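PAC2 family protein (Mycobacterium tuberculosis, PDB 2WAM) is of unknown function but belongs to the PAC2 family and represents a duplicated gene family of actinobacteria. Local coordinates at residues R137-T142 / Q268-V273. Residues are numbered along the deposited sequence; the frame is centred on the assembly and turned at random.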
loop_
_atom_site.group_PDB
_atom_site.type_symbol
_atom_site.label_atom_id
_atom_site.label_comp_id
_atom_site.label_asym_id
_atom_site.label_seq_id
_atom_site.Cartn_x
_atom_site.Cartn_y
_atom_site.Cartn_z
ATOM N N ARG A 137 -13.681 -31.871 -8.789
ATOM C CA ARG A 137 -13.700 -32.846 -9.871
ATOM C C ARG A 137 -15.013 -33.599 -9.839
ATOM O O ARG A 137 -15.471 -34.008 -8.774
ATOM C CB ARG A 137 -12.534 -33.829 -9.767
ATOM C CG ARG A 137 -11.204 -33.183 -9.440
ATOM C CD ARG A 137 -10.111 -34.219 -9.347
ATOM N NE ARG A 137 -9.496 -34.433 -10.648
ATOM C CZ ARG A 137 -9.029 -35.601 -11.066
ATOM N NH1 ARG A 137 -9.127 -36.674 -10.289
ATOM N NH2 ARG A 137 -8.481 -35.695 -12.268
ATOM N N ASP A 138 -15.623 -33.774 -11.006
ATOM C CA ASP A 138 -16.877 -34.510 -11.100
ATOM C C ASP A 138 -16.645 -36.023 -11.037
ATOM O O ASP A 138 -15.517 -36.479 -10.848
ATOM C CB ASP A 138 -17.649 -34.117 -12.362
ATOM C CG ASP A 138 -17.054 -34.704 -13.623
ATOM O OD1 ASP A 138 -17.635 -34.455 -14.700
ATOM O OD2 ASP A 138 -16.018 -35.410 -13.540
ATOM N N SER A 139 -17.710 -36.796 -11.211
ATOM C CA SER A 139 -17.648 -38.221 -10.912
ATOM C C SER A 139 -16.702 -39.016 -11.815
ATOM O O SER A 139 -16.385 -40.164 -11.512
ATOM C CB SER A 139 -19.041 -38.836 -10.896
ATOM O OG SER A 139 -19.863 -38.209 -9.925
ATOM N N ILE A 140 -16.237 -38.405 -12.904
ATOM C CA ILE A 140 -15.249 -39.043 -13.774
ATOM C C ILE A 140 -13.925 -38.284 -13.802
ATOM O O ILE A 140 -13.059 -38.545 -14.642
ATOM C CB ILE A 140 -15.761 -39.196 -15.229
ATOM C CG1 ILE A 140 -15.947 -37.830 -15.889
ATOM C CG2 ILE A 140 -17.064 -39.990 -15.266
ATOM C CD1 ILE A 140 -16.325 -37.934 -17.329
ATOM N N GLY A 141 -13.779 -37.316 -12.905
ATOM C CA GLY A 141 -12.516 -36.609 -12.761
ATOM C C GLY A 141 -12.319 -35.354 -13.600
ATOM O O GLY A 141 -11.226 -34.799 -13.621
ATOM N N THR A 142 -13.354 -34.904 -14.306
ATOM C CA THR A 142 -13.266 -33.627 -15.007
ATOM C C THR A 142 -13.201 -32.480 -14.007
ATOM O O THR A 142 -14.117 -32.323 -13.184
ATOM C CB THR A 142 -14.496 -33.359 -15.849
ATOM O OG1 THR A 142 -14.821 -34.516 -16.624
ATOM C CG2 THR A 142 -14.230 -32.184 -16.753
ATOM N N GLN A 268 -20.627 -34.644 -14.696
ATOM C CA GLN A 268 -21.349 -35.708 -14.037
ATOM C C GLN A 268 -21.371 -35.390 -12.551
ATOM O O GLN A 268 -20.349 -35.463 -11.871
ATOM C CB GLN A 268 -20.711 -37.067 -14.330
ATOM C CG GLN A 268 -20.726 -37.412 -15.800
ATOM C CD GLN A 268 -20.628 -38.901 -16.067
ATOM O OE1 GLN A 268 -20.855 -39.727 -15.179
ATOM N NE2 GLN A 268 -20.295 -39.252 -17.301
ATOM N N LEU A 269 -22.547 -35.016 -12.058
ATOM C CA LEU A 269 -22.681 -34.584 -10.678
ATOM C C LEU A 269 -23.492 -35.598 -9.873
ATOM O O LEU A 269 -24.604 -35.948 -10.267
ATOM C CB LEU A 269 -23.307 -33.187 -10.634
ATOM C CG LEU A 269 -22.567 -32.082 -11.416
ATOM C CD1 LEU A 269 -23.315 -30.742 -11.403
ATOM C CD2 LEU A 269 -21.156 -31.906 -10.879
ATOM N N PRO A 270 -22.919 -36.099 -8.757
ATOM C CA PRO A 270 -23.599 -37.106 -7.927
ATOM C C PRO A 270 -24.655 -36.464 -7.047
ATOM O O PRO A 270 -24.331 -35.941 -5.987
ATOM C CB PRO A 270 -22.471 -37.673 -7.058
ATOM C CG PRO A 270 -21.455 -36.579 -6.988
ATOM C CD PRO A 270 -21.563 -35.787 -8.263
ATOM N N LEU A 271 -25.911 -36.538 -7.470
ATOM C CA LEU A 271 -26.975 -35.765 -6.845
ATOM C C LEU A 271 -27.871 -36.582 -5.935
ATOM O O LEU A 271 -28.807 -36.039 -5.357
ATOM C CB LEU A 271 -27.826 -35.071 -7.918
ATOM C CG LEU A 271 -27.086 -34.056 -8.793
ATOM C CD1 LEU A 271 -28.072 -33.225 -9.585
ATOM C CD2 LEU A 271 -26.186 -33.167 -7.939
ATOM N N ALA A 272 -27.577 -37.875 -5.800
ATOM C CA ALA A 272 -28.450 -38.802 -5.072
ATOM C C ALA A 272 -28.868 -38.322 -3.678
ATOM O O ALA A 272 -30.051 -38.317 -3.346
ATOM C CB ALA A 272 -27.816 -40.195 -4.990
ATOM N N VAL A 273 -27.896 -37.921 -2.867
ATOM C CA VAL A 273 -28.173 -37.526 -1.494
ATOM C C VAL A 273 -29.033 -36.251 -1.432
ATOM O O VAL A 273 -29.888 -36.089 -0.565
ATOM C CB VAL A 273 -26.849 -37.378 -0.696
ATOM C CG1 VAL A 273 -27.098 -36.769 0.678
ATOM C CG2 VAL A 273 -26.162 -38.739 -0.579
#
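Gln-268 lies against the type I turn Asp-138 to Gly-141, which is closed by the bond from Gly-141 N to Asp-138 O, and its backbone does most of the holding. Its N-H runs almost straight to the carboxylate of Asp-138, with Gln-268 N 3.0 Å from Asp-138 OD1. The angle at the hydrogen is 174°, and OD1 is met from above the carboxylate plane. The carbonyl of the same residue takes the next bond: Ser-139 N donates to Gln-268 O over 3.0 Å. Ser-139 OG sits beside its own backbone N (chi1 -59°), which places the hydroxyl against the ring of Pro-270, with Ser-139 OG 3.4 Å from Pro-270 CD.

The amide end of the Gln-268 side chain packs on Ile-140. Extended beyond CG, the chain crosses Ile-140 at about a right angle, and Ile-140 CG2 is 3.8 Å from Gln-268 OE1; this is van der Waals packing at the surface.

Asp-138, the buried member, has its carboxylate swung between its own N and carbonyl carbon (chi1 75°). From there Asp-138 OD2 turns back into its own loop, accepting from Ile-140 N at 3.1 Å and from Thr-142 N at 2.8 Å, on opposite faces of the carboxylate plane. One side chain therefore braces the turn internally while OD1 reaches across to Gln-268.

The side chains of Leu-269 and Pro-270 pack on helix 81-92, on Leu-89 and Ala-92 respectively. The contact thus ties the hairpin loop between antiparallel strands 131-137 and 143-148 to the linker between helices 251-265 and 272-289, through a type I beta turn whose first residue, Asp-138, also forms an Asx turn.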